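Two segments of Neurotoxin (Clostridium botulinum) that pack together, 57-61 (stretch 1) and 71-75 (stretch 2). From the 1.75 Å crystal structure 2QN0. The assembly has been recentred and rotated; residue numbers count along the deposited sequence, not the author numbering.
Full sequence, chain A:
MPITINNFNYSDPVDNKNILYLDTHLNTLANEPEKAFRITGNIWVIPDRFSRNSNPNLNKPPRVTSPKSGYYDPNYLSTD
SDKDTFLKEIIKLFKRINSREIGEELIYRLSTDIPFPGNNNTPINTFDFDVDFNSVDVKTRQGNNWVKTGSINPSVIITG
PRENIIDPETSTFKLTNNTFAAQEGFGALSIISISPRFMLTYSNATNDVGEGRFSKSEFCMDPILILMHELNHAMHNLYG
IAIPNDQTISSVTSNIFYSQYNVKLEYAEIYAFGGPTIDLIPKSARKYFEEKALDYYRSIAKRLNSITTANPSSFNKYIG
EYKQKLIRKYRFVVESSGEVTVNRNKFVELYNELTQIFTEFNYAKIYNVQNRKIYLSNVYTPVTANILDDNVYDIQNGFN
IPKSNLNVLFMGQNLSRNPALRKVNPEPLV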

# COMPACT_ATOMS: atom_id res chain seq x y z
N ASN A 57 -11.65 -17.35 -9.03
CA ASN A 57 -12.84 -17.74 -8.30
C ASN A 57 -12.75 -17.10 -6.92
O ASN A 57 -11.76 -17.28 -6.21
CB ASN A 57 -12.90 -19.27 -8.16
CG ASN A 57 -14.22 -19.76 -7.59
OD1 ASN A 57 -14.68 -19.28 -6.56
ND2 ASN A 57 -14.83 -20.72 -8.27
N LEU A 58 -13.78 -16.34 -6.54
CA LEU A 58 -13.78 -15.66 -5.25
C LEU A 58 -14.49 -16.44 -4.14
O LEU A 58 -14.71 -15.92 -3.05
CB LEU A 58 -14.41 -14.27 -5.39
CG LEU A 58 -13.75 -13.35 -6.42
CD1 LEU A 58 -14.49 -12.01 -6.47
CD2 LEU A 58 -12.28 -13.14 -6.06
N ASN A 59 -14.85 -17.69 -4.43
CA ASN A 59 -15.53 -18.52 -3.44
C ASN A 59 -14.52 -19.16 -2.50
O ASN A 59 -13.33 -19.24 -2.81
CB ASN A 59 -16.36 -19.60 -4.14
CG ASN A 59 -17.58 -19.03 -4.84
OD1 ASN A 59 -18.50 -18.54 -4.20
ND2 ASN A 59 -17.58 -19.09 -6.17
N LYS A 60 -14.99 -19.62 -1.35
CA LYS A 60 -14.12 -20.26 -0.36
C LYS A 60 -13.37 -21.42 -1.01
O LYS A 60 -13.94 -22.22 -1.75
CB LYS A 60 -14.96 -20.78 0.81
CG LYS A 60 -15.76 -19.70 1.52
CD LYS A 60 -16.68 -20.26 2.60
CE LYS A 60 -15.91 -20.78 3.81
NZ LYS A 60 -15.04 -21.95 3.49
N PRO A 61 -12.05 -21.52 -0.74
CA PRO A 61 -11.22 -22.58 -1.30
C PRO A 61 -11.64 -23.97 -0.83
O PRO A 61 -12.04 -24.15 0.32
CB PRO A 61 -9.82 -22.22 -0.81
CG PRO A 61 -9.88 -20.73 -0.68
CD PRO A 61 -11.23 -20.53 -0.04
N TYR A 71 -11.21 -14.98 4.78
CA TYR A 71 -12.61 -14.58 4.73
C TYR A 71 -12.94 -14.50 3.25
O TYR A 71 -12.35 -13.70 2.52
CB TYR A 71 -12.79 -13.20 5.38
CG TYR A 71 -14.22 -12.72 5.39
CD1 TYR A 71 -15.08 -13.04 6.45
CD2 TYR A 71 -14.73 -11.96 4.34
CE1 TYR A 71 -16.40 -12.61 6.46
CE2 TYR A 71 -16.06 -11.52 4.34
CZ TYR A 71 -16.89 -11.85 5.40
OH TYR A 71 -18.19 -11.42 5.41
N TYR A 72 -13.88 -15.33 2.81
CA TYR A 72 -14.25 -15.38 1.40
C TYR A 72 -15.71 -15.06 1.13
O TYR A 72 -16.61 -15.73 1.64
CB TYR A 72 -13.91 -16.76 0.84
CG TYR A 72 -12.44 -17.10 0.92
CD1 TYR A 72 -11.58 -16.80 -0.13
CD2 TYR A 72 -11.90 -17.68 2.07
CE1 TYR A 72 -10.21 -17.06 -0.04
CE2 TYR A 72 -10.53 -17.94 2.17
CZ TYR A 72 -9.70 -17.63 1.11
OH TYR A 72 -8.35 -17.88 1.21
N ASP A 73 -15.95 -14.03 0.32
CA ASP A 73 -17.30 -13.62 -0.05
C ASP A 73 -17.26 -13.18 -1.51
O ASP A 73 -16.84 -12.07 -1.83
CB ASP A 73 -17.78 -12.46 0.82
CG ASP A 73 -19.18 -12.00 0.46
OD1 ASP A 73 -19.76 -12.55 -0.50
OD2 ASP A 73 -19.71 -11.09 1.13
N PRO A 74 -17.71 -14.05 -2.42
CA PRO A 74 -17.73 -13.76 -3.86
C PRO A 74 -18.59 -12.57 -4.27
O PRO A 74 -18.43 -12.04 -5.37
CB PRO A 74 -18.22 -15.07 -4.47
CG PRO A 74 -19.17 -15.57 -3.43
CD PRO A 74 -18.40 -15.33 -2.15
N ASN A 75 -19.48 -12.14 -3.39
CA ASN A 75 -20.36 -11.01 -3.71
C ASN A 75 -19.90 -9.66 -3.16
O ASN A 75 -20.52 -8.64 -3.44
CB ASN A 75 -21.78 -11.31 -3.24
CG ASN A 75 -22.33 -12.59 -3.82
OD1 ASN A 75 -22.28 -12.81 -5.04
ND2 ASN A 75 -22.85 -13.46 -2.96
O HOH W 1 -13.77 -13.76 -1.64

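The two stretches, neither of them regular helix or strand, run past each other with Leu-58 nearest Pro-74 and Lys-60 nearest Tyr-72, and bury 347 Å² in total. No direct hydrogen bond crosses between them; van der Waals packing, a CH-pi contact and a single water hold them together.

Asn-57 does not touch stretch 2, but it shapes the chain that does. Asn-57 OD1 accepts hydrogen bonds from Asn-59 N (2.7 Å) and from Asn-59 ND2 (2.9 Å), tying the turn around Leu-58. The CA-to-CB bond of Leu-58 points toward stretch 2, and CB lies 4.0 Å from Pro-74 CB, an apolar pairing that needs no polar partner. The carbonyl of Leu-58 finds its partner through water 1, which donates to Leu-58 O (2.7 Å) and accepts from Asp-73 N (2.9 Å), so that both backbone groups are satisfied without meeting directly. The CA-to-CB bond of Asp-73 points away from stretch 1, and its OD1 accepts a hydrogen bond from Asn-75 N (2.9 Å), within its own stretch.

The CA-to-CB bond of Asn-59 points away, yet the end of the side chain comes back to place OD1 3.1 Å from Pro-74 CG, a close contact made by an exposed polar side chain. Lys-60 contributes the aliphatic part of its side chain: CG packs 3.5 Å from Tyr-72 CB, while its amine extends beyond this contact, an arrangement suited to a long residue with a charged end.

Pro-61 packs over one face of the Tyr-72 ring, although it is poorly ordered. Pro-61 CD sits 3.3 Å from the centroid of the Tyr-72 ring and only 7° off the ring normal, directing a proline methylene onto the aromatic face. Tyr-72, buried and with chi1 in the m rotamer, has the largest area covered across the contact, and its broad, flat ring suits this role.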